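Putative transcription protein (Pseudomonas aeruginosa PAO1, PDB 4GCV) probably acts as a DNA-binding transcriptional regulator of the HxlR winged helix-turn-helix family, with a putative role in sensing oxidative stress. Local coordinates at residues G64-Q69 with Y80-K85. The protein carries 2 engineered substitutions. Residues are numbered along the deposited sequence; the frame is centred on the assembly and turned at random.
Sequences GLLERQ and YVPTAK
The base of the wing hairpin of an HxlR-type winged helix-turn-helix domain is formed here, where strands 66-73 and 76-82 run antiparallel. G64 leads in from helix 50-62 with positive phi, in a Schellman motif. E67 and V81 are a hydrogen-bonded pair. E67 N reaches V81 O at 2.9 Å, and V81 N returns to E67 O at 3.0 Å. Both bonds are nearly straight (169° and 170°) and lie in the carbonyl planes. A weak bond follows from T83 N to L65 O, 3.3 Å long, just before helix 84-101.

R68 and Y80 share one face of the hairpin. Their side chains run alongside each other in the same direction, with R68 CG 3.6 Å from Y80 CE2. The R68 chain bends at chi3, and its guanidinium is tilted 61° from the ring plane. On the other face, E67 CG lies against V81 CG2 at 3.8 Å. The Q69 side chain reaches V81 too and crosses it at about a right angle, with Q69 NE2 3.5 Å from V81 CG1. L66 CD2 lies 3.8 Å from P82 N, at the C-terminal end of strand 76-82; L66 also touches M29 of helix 23-33 and L60 of helix 50-62.

The R68 guanidinium meets Y78 in a cation-pi contact. The polar grip is thus carried by backbone atoms, while the aliphatic parts of R68, E67 and Q69 cover Y80 and V81.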
ATOM      1  N   GLY B  64      -8.880  -5.909  -9.747  1.00 39.26           N
ATOM      2  CA  GLY B  64      -8.842  -7.365  -9.512  1.00 39.73           C
ATOM      3  C   GLY B  64      -8.923  -7.718  -8.037  1.00 38.16           C
ATOM      4  O   GLY B  64      -8.639  -8.853  -7.657  1.00 38.93           O
ATOM      5  N   LEU B  65      -9.335  -6.756  -7.211  1.00 35.39           N
ATOM      6  CA  LEU B  65      -9.394  -6.964  -5.788  1.00 33.94           C
ATOM      7  C   LEU B  65     -10.747  -7.465  -5.283  1.00 34.27           C
ATOM      8  O   LEU B  65     -10.834  -8.115  -4.227  1.00 34.84           O
ATOM      9  CB  LEU B  65      -9.066  -5.647  -5.117  1.00 32.62           C
ATOM     10  CG  LEU B  65      -7.662  -5.379  -4.604  1.00 34.50           C
ATOM     11  CD1 LEU B  65      -6.541  -6.304  -5.058  1.00 32.86           C
ATOM     12  CD2 LEU B  65      -7.317  -3.945  -4.900  1.00 36.24           C
ATOM     13  N   LEU B  66     -11.813  -7.093  -5.977  1.00 33.89           N
ATOM     14  CA  LEU B  66     -13.138  -7.620  -5.657  1.00 34.79           C
ATOM     15  C   LEU B  66     -13.687  -8.192  -6.932  1.00 36.48           C
ATOM     16  O   LEU B  66     -13.258  -7.805  -8.003  1.00 36.31           O
ATOM     17  CB  LEU B  66     -14.090  -6.500  -5.161  1.00 34.28           C
ATOM     18  CG  LEU B  66     -13.844  -5.852  -3.805  1.00 31.05           C
ATOM     19  CD1 LEU B  66     -14.679  -4.647  -3.792  1.00 35.36           C
ATOM     20  CD2 LEU B  66     -14.233  -6.765  -2.633  1.00 30.01           C
ATOM     21  N   GLU B  67     -14.624  -9.116  -6.823  1.00 38.50           N
ATOM     22  CA  GLU B  67     -15.330  -9.586  -8.003  1.00 42.81           C
ATOM     23  C   GLU B  67     -16.823  -9.435  -7.751  1.00 43.50           C
ATOM     24  O   GLU B  67     -17.284  -9.556  -6.625  1.00 43.79           O
ATOM     25  CB  GLU B  67     -14.935 -11.033  -8.373  1.00 44.69           C
ATOM     26  CG  GLU B  67     -15.340 -12.042  -7.325  1.00 49.96           C
ATOM     27  CD  GLU B  67     -15.154 -13.488  -7.748  1.00 59.78           C
ATOM     28  OE1 GLU B  67     -15.976 -14.339  -7.292  1.00 64.14           O
ATOM     29  OE2 GLU B  67     -14.207 -13.771  -8.530  1.00 61.04           O
ATOM     30  N   ARG B  68     -17.556  -9.094  -8.788  1.00 45.17           N
ATOM     31  CA  ARG B  68     -18.985  -8.888  -8.710  1.00 47.17           C
ATOM     32  C   ARG B  68     -19.620 -10.228  -8.980  1.00 50.68           C
ATOM     33  O   ARG B  68     -19.142 -10.993  -9.836  1.00 51.68           O
ATOM     34  CB  ARG B  68     -19.388  -7.944  -9.823  1.00 47.76           C
ATOM     35  CG  ARG B  68     -20.245  -6.788  -9.417  1.00 49.24           C
ATOM     36  CD  ARG B  68     -20.168  -5.610 -10.399  1.00 47.62           C
ATOM     37  NE  ARG B  68     -20.463  -5.997 -11.758  1.00 47.32           N
ATOM     38  CZ  ARG B  68     -21.162  -5.256 -12.615  1.00 53.20           C
ATOM     39  NH1 ARG B  68     -21.652  -4.082 -12.232  1.00 52.96           N
ATOM     40  NH2 ARG B  68     -21.394  -5.685 -13.862  1.00 49.70           N
ATOM     41  N   GLN B  69     -20.689 -10.540  -8.267  1.00 52.71           N
ATOM     42  CA  GLN B  69     -21.386 -11.772  -8.519  1.00 56.86           C
ATOM     43  C   GLN B  69     -22.870 -11.562  -8.330  1.00 59.40           C
ATOM     44  O   GLN B  69     -23.258 -10.851  -7.408  1.00 58.71           O
ATOM     45  CB  GLN B  69     -20.809 -12.936  -7.711  1.00 56.48           C
ATOM     46  CG  GLN B  69     -21.046 -12.919  -6.227  1.00 59.94           C
ATOM     47  CD  GLN B  69     -20.388 -14.107  -5.491  1.00 64.48           C
ATOM     48  OE1 GLN B  69     -21.036 -14.763  -4.665  1.00 69.75           O
ATOM     49  NE2 GLN B  69     -19.102 -14.367  -5.774  1.00 63.18           N
ATOM     50  N   TYR B  80     -20.440  -8.016  -3.836  1.00 41.28           N
ATOM     51  CA  TYR B  80     -19.025  -7.787  -4.105  1.00 38.99           C
ATOM     52  C   TYR B  80     -18.225  -8.586  -3.122  1.00 38.95           C
ATOM     53  O   TYR B  80     -18.293  -8.359  -1.916  1.00 39.73           O
ATOM     54  CB  TYR B  80     -18.680  -6.283  -3.946  1.00 36.68           C
ATOM     55  CG  TYR B  80     -19.473  -5.432  -4.874  1.00 35.59           C
ATOM     56  CD1 TYR B  80     -20.794  -5.129  -4.601  1.00 39.91           C
ATOM     57  CD2 TYR B  80     -18.940  -4.989  -6.054  1.00 35.13           C
ATOM     58  CE1 TYR B  80     -21.559  -4.379  -5.496  1.00 41.25           C
ATOM     59  CE2 TYR B  80     -19.681  -4.218  -6.944  1.00 37.92           C
ATOM     60  CZ  TYR B  80     -20.979  -3.918  -6.654  1.00 40.89           C
ATOM     61  OH  TYR B  80     -21.730  -3.195  -7.533  1.00 43.98           O
ATOM     62  N   VAL B  81     -17.439  -9.511  -3.611  1.00 39.54           N
ATOM     63  CA  VAL B  81     -16.796 -10.420  -2.714  1.00 39.73           C
ATOM     64  C   VAL B  81     -15.309 -10.359  -2.985  1.00 39.13           C
ATOM     65  O   VAL B  81     -14.911 -10.236  -4.143  1.00 41.33           O
ATOM     66  CB  VAL B  81     -17.364 -11.877  -2.884  1.00 41.77           C
ATOM     67  CG1 VAL B  81     -18.762 -11.841  -3.395  1.00 42.31           C
ATOM     68  CG2 VAL B  81     -16.537 -12.662  -3.789  1.00 42.75           C
ATOM     69  N   PRO B  82     -14.482 -10.451  -1.935  1.00 37.43           N
ATOM     70  CA  PRO B  82     -13.070 -10.377  -2.196  1.00 37.14           C
ATOM     71  C   PRO B  82     -12.538 -11.578  -2.952  1.00 38.13           C
ATOM     72  O   PRO B  82     -13.039 -12.658  -2.909  1.00 40.10           O
ATOM     73  CB  PRO B  82     -12.438 -10.309  -0.788  1.00 36.60           C
ATOM     74  CG  PRO B  82     -13.646 -10.081   0.168  1.00 36.92           C
ATOM     75  CD  PRO B  82     -14.737 -10.793  -0.532  1.00 37.36           C
ATOM     76  N   THR B  83     -11.445 -11.319  -3.593  1.00 38.58           N
ATOM     77  CA  THR B  83     -10.818 -12.128  -4.573  1.00 38.85           C
ATOM     78  C   THR B  83      -9.595 -12.608  -3.789  1.00 38.24           C
ATOM     79  O   THR B  83      -9.288 -12.080  -2.669  1.00 36.70           O
ATOM     80  CB  THR B  83     -10.477 -11.073  -5.622  1.00 38.99           C
ATOM     81  OG1 THR B  83     -11.059 -11.386  -6.894  1.00 43.00           O
ATOM     82  CG2 THR B  83      -9.065 -10.682  -5.649  1.00 34.76           C
ATOM     83  N   ALA B  84      -8.856 -13.543  -4.347  1.00 37.94           N
ATOM     84  CA  ALA B  84      -7.664 -14.007  -3.662  1.00 38.39           C
ATOM     85  C   ALA B  84      -6.641 -12.863  -3.502  1.00 36.91           C
ATOM     86  O   ALA B  84      -6.119 -12.615  -2.410  1.00 35.92           O
ATOM     87  CB  ALA B  84      -7.077 -15.295  -4.371  1.00 39.13           C
ATOM     88  N   LYS B  85      -6.405 -12.122  -4.577  1.00 38.02           N
ATOM     89  CA  LYS B  85      -5.620 -10.868  -4.486  1.00 38.84           C
ATOM     90  C   LYS B  85      -6.072  -9.895  -3.393  1.00 37.31           C
ATOM     91  O   LYS B  85      -5.262  -9.314  -2.687  1.00 36.17           O
ATOM     92  CB  LYS B  85      -5.648 -10.121  -5.812  1.00 39.36           C
ATOM     93  CG  LYS B  85      -4.575 -10.583  -6.793  1.00 43.13           C
ATOM     94  CD  LYS B  85      -4.647  -9.708  -8.044  1.00 46.16           C
ATOM     95  CE  LYS B  85      -3.431  -9.870  -8.931  1.00 48.75           C
ATOM     96  NZ  LYS B  85      -3.032 -11.297  -8.986  1.00 48.68           N
TER